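Endo-1,4-beta-xylanase (Uncultured bacterium, PDB 7AX7) removes acetyl groups from acetylated xylan with the help of a bound cobalt ion, as the deacetylase domain of a multidomain xylanase. Local coordinates at residues I124-N129 against L151-Q156. Numbering follows the deposited sequence.
Sequences INDSEN and LLHDFQ. Unlike the reference sequence in segment 124-129: Ser127 (reference Trp).
At the C-terminal end of the parallel sheet in this NodB-type deacetylase domain, His153, the last residue of strand 148-153, meets Asp126 of the loop that follows strand 118-123. Asp126 grips it with both carboxylate oxygens. OD1 of Asp126 takes the N-H of His153 ND1 at 2.6 Å; it lies at the edge of the imidazole, nearly in its plane, while the nitrogen stands 37° out of the carboxylate plane. OD2 of Asp126 accepts the backbone N-H of His153, with N 2.8 Å away, through its syn lone pair, and Thr161 OG1 hydrogen-bonds to the same oxygen. With chi1 at 77°, CG of Asp126 lies between its own backbone N and carbonyl carbon; from there the short acid carries both oxygens to the nitrogens of His153. An alanine here would probably leave ND1 and the backbone N of His153 without these acceptors and the imidazole freer to turn. Ser127, a tryptophan in the reference sequence, lays CB over one face of the His153 ring, a CH-pi contact 4.1 Å from the ring centroid. Phe155 brings CZ to 3.9 Å from Ser127 O, its ring edge resting against Ser127 CA. Deeper in, Ile124 CD1 packs 3.9 Å from Leu152 CD2, branched apolar chains suited to the buried side. The cobalt, held by Asp12, His62 and His66, is about 5 Å from the His153 side chain, and a bound acetate about 3 Å. A histidine oriented by a carboxylate beside the metal is characteristic of the active site of family 4 carbohydrate esterases, where such a histidine serves as the general acid, a role consistent with the place of His153 here.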
ATOM      1  N   ILE A 124      -3.276  -2.376  11.015  1.00 13.30           N
ATOM      2  CA  ILE A 124      -3.967  -1.611  12.044  1.00 19.33           C
ATOM      3  C   ILE A 124      -5.423  -2.037  12.170  1.00 18.81           C
ATOM      4  O   ILE A 124      -6.204  -1.359  12.836  1.00 17.53           O
ATOM      5  CB  ILE A 124      -3.852  -0.094  11.809  1.00 15.69           C
ATOM      6  CG1 ILE A 124      -4.755   0.344  10.666  1.00 17.27           C
ATOM      7  CG2 ILE A 124      -2.388   0.310  11.538  1.00  9.56           C
ATOM      8  CD1 ILE A 124      -5.036   1.841  10.671  1.00 23.22           C
ATOM      9  N   ASN A 125      -5.801  -3.155  11.545  1.00 19.50           N
ATOM     10  CA  ASN A 125      -7.139  -3.739  11.669  1.00 17.65           C
ATOM     11  C   ASN A 125      -8.226  -2.754  11.251  1.00 16.87           C
ATOM     12  O   ASN A 125      -9.287  -2.685  11.872  1.00 22.17           O
ATOM     13  CB  ASN A 125      -7.410  -4.246  13.093  1.00 26.06           C
ATOM     14  CG  ASN A 125      -6.220  -4.976  13.703  1.00 34.29           C
ATOM     15  OD1 ASN A 125      -5.829  -4.694  14.839  1.00 41.93           O
ATOM     16  ND2 ASN A 125      -5.643  -5.921  12.957  1.00 31.40           N
ATOM     17  N   ASP A 126      -7.975  -1.993  10.182  1.00 15.46           N
ATOM     18  CA  ASP A 126      -8.948  -1.032   9.670  1.00 14.02           C
ATOM     19  C   ASP A 126      -9.760  -1.598   8.510  1.00 21.23           C
ATOM     20  O   ASP A 126     -10.178  -0.850   7.615  1.00 15.44           O
ATOM     21  CB  ASP A 126      -8.262   0.267   9.253  1.00 13.86           C
ATOM     22  CG  ASP A 126      -7.542   0.150   7.927  1.00  9.07           C
ATOM     23  OD1 ASP A 126      -6.927  -0.904   7.674  1.00 14.72           O
ATOM     24  OD2 ASP A 126      -7.607   1.107   7.131  1.00  8.76           O
ATOM     25  N   SER A 127      -9.977  -2.915   8.498  1.00 17.74           N
ATOM     26  CA  SER A 127     -10.885  -3.525   7.538  1.00 24.28           C
ATOM     27  C   SER A 127     -12.250  -3.838   8.142  1.00 25.61           C
ATOM     28  O   SER A 127     -13.202  -4.077   7.394  1.00 33.68           O
ATOM     29  CB  SER A 127     -10.265  -4.806   6.949  1.00 25.56           C
ATOM     30  OG  SER A 127     -10.272  -5.884   7.873  1.00 35.14           O
ATOM     31  N   GLU A 128     -12.369  -3.813   9.467  1.00 29.33           N
ATOM     32  CA  GLU A 128     -13.603  -4.121  10.175  1.00 31.47           C
ATOM     33  C   GLU A 128     -14.163  -2.845  10.795  1.00 26.87           C
ATOM     34  O   GLU A 128     -13.435  -2.107  11.471  1.00 23.49           O
ATOM     35  CB  GLU A 128     -13.346  -5.169  11.260  1.00 32.13           C
ATOM     36  CG  GLU A 128     -14.593  -5.808  11.826  1.00 43.55           C
ATOM     37  CD  GLU A 128     -14.764  -7.241  11.357  1.00 52.96           C
ATOM     38  OE1 GLU A 128     -15.369  -7.452  10.283  1.00 55.28           O
ATOM     39  OE2 GLU A 128     -14.276  -8.154  12.059  1.00 58.78           O
ATOM     40  N   ASN A 129     -15.458  -2.597  10.577  1.00 22.86           N
ATOM     41  CA  ASN A 129     -16.078  -1.380  11.095  1.00 28.33           C
ATOM     42  C   ASN A 129     -16.049  -1.330  12.619  1.00 30.33           C
ATOM     43  O   ASN A 129     -16.038  -0.240  13.205  1.00 25.13           O
ATOM     44  CB  ASN A 129     -17.516  -1.270  10.585  1.00 30.60           C
ATOM     45  CG  ASN A 129     -17.676  -0.185   9.538  1.00 39.65           C
ATOM     46  OD1 ASN A 129     -18.374   0.807   9.759  1.00 48.33           O
ATOM     47  ND2 ASN A 129     -17.013  -0.355   8.397  1.00 33.23           N
ATOM     48  N   LEU A 151       0.059  -0.682   7.140  1.00  9.84           N
ATOM     49  CA  LEU A 151      -0.958  -1.147   6.206  1.00 10.21           C
ATOM     50  C   LEU A 151      -2.321  -0.607   6.624  1.00 13.64           C
ATOM     51  O   LEU A 151      -2.808  -0.916   7.720  1.00  9.95           O
ATOM     52  CB  LEU A 151      -0.970  -2.676   6.150  1.00 11.90           C
ATOM     53  CG  LEU A 151      -1.819  -3.366   5.076  1.00 16.31           C
ATOM     54  CD1 LEU A 151      -1.317  -4.780   4.833  1.00 12.70           C
ATOM     55  CD2 LEU A 151      -3.300  -3.376   5.445  1.00 14.05           C
ATOM     56  N   LEU A 152      -2.926   0.205   5.753  1.00  9.86           N
ATOM     57  CA  LEU A 152      -4.295   0.694   5.882  1.00 10.15           C
ATOM     58  C   LEU A 152      -5.085   0.252   4.646  1.00 10.99           C
ATOM     59  O   LEU A 152      -4.526  -0.336   3.720  1.00 10.12           O
ATOM     60  CB  LEU A 152      -4.304   2.217   6.055  1.00  9.81           C
ATOM     61  CG  LEU A 152      -3.480   2.803   7.219  1.00 10.80           C
ATOM     62  CD1 LEU A 152      -2.022   3.013   6.817  1.00 14.92           C
ATOM     63  CD2 LEU A 152      -4.065   4.114   7.702  1.00  7.67           C
ATOM     64  N   HIS A 153      -6.400   0.517   4.633  1.00  8.69           N
ATOM     65  CA  HIS A 153      -7.258   0.157   3.505  1.00  8.30           C
ATOM     66  C   HIS A 153      -8.026   1.365   2.993  1.00 10.36           C
ATOM     67  O   HIS A 153      -8.561   2.151   3.785  1.00 10.77           O
ATOM     68  CB  HIS A 153      -8.290  -0.926   3.870  1.00  7.76           C
ATOM     69  CG  HIS A 153      -7.690  -2.214   4.331  1.00 10.71           C
ATOM     70  ND1 HIS A 153      -7.076  -2.354   5.557  1.00 11.91           N
ATOM     71  CD2 HIS A 153      -7.616  -3.427   3.730  1.00  9.64           C
ATOM     72  CE1 HIS A 153      -6.658  -3.601   5.695  1.00 11.94           C
ATOM     73  NE2 HIS A 153      -6.969  -4.270   4.599  1.00 10.41           N
ATOM     74  N   ASP A 154      -8.128   1.486   1.665  1.00  8.57           N
ATOM     75  CA  ASP A 154      -8.999   2.482   1.056  1.00  9.36           C
ATOM     76  C   ASP A 154     -10.003   1.829   0.110  1.00 12.56           C
ATOM     77  O   ASP A 154     -10.286   2.341  -0.978  1.00 15.55           O
ATOM     78  CB  ASP A 154      -8.191   3.579   0.358  1.00  9.01           C
ATOM     79  CG  ASP A 154      -7.378   3.068  -0.834  1.00  8.48           C
ATOM     80  OD1 ASP A 154      -6.956   1.895  -0.835  1.00 10.53           O
ATOM     81  OD2 ASP A 154      -7.161   3.862  -1.770  1.00  9.26           O
ATOM     82  N   PHE A 155     -10.566   0.687   0.515  1.00 10.41           N
ATOM     83  CA  PHE A 155     -11.721   0.167  -0.205  1.00 13.99           C
ATOM     84  C   PHE A 155     -12.908   1.118  -0.031  1.00 11.20           C
ATOM     85  O   PHE A 155     -12.946   1.944   0.888  1.00  9.58           O
ATOM     86  CB  PHE A 155     -12.080  -1.250   0.270  1.00 10.05           C
ATOM     87  CG  PHE A 155     -12.384  -1.355   1.743  1.00 10.16           C
ATOM     88  CD1 PHE A 155     -13.600  -0.924   2.250  1.00 10.75           C
ATOM     89  CD2 PHE A 155     -11.463  -1.908   2.611  1.00 10.20           C
ATOM     90  CE1 PHE A 155     -13.886  -1.029   3.612  1.00 12.08           C
ATOM     91  CE2 PHE A 155     -11.737  -2.015   3.970  1.00 13.44           C
ATOM     92  CZ  PHE A 155     -12.957  -1.579   4.466  1.00 15.33           C
ATOM     93  N   GLN A 156     -13.872   1.015  -0.945  1.00  9.66           N
ATOM     94  CA  GLN A 156     -15.026   1.903  -0.910  1.00 14.35           C
ATOM     95  C   GLN A 156     -15.727   1.832   0.441  1.00 11.53           C
ATOM     96  O   GLN A 156     -16.020   0.748   0.940  1.00 12.61           O
ATOM     97  CB  GLN A 156     -16.015   1.546  -2.027  1.00 13.22           C
ATOM     98  CG  GLN A 156     -17.278   2.400  -2.006  1.00  9.90           C
ATOM     99  CD  GLN A 156     -16.971   3.895  -2.079  1.00 20.27           C
ATOM    100  OE1 GLN A 156     -16.039   4.308  -2.766  1.00 27.06           O
ATOM    101  NE2 GLN A 156     -17.742   4.706  -1.356  1.00 22.15           N
TER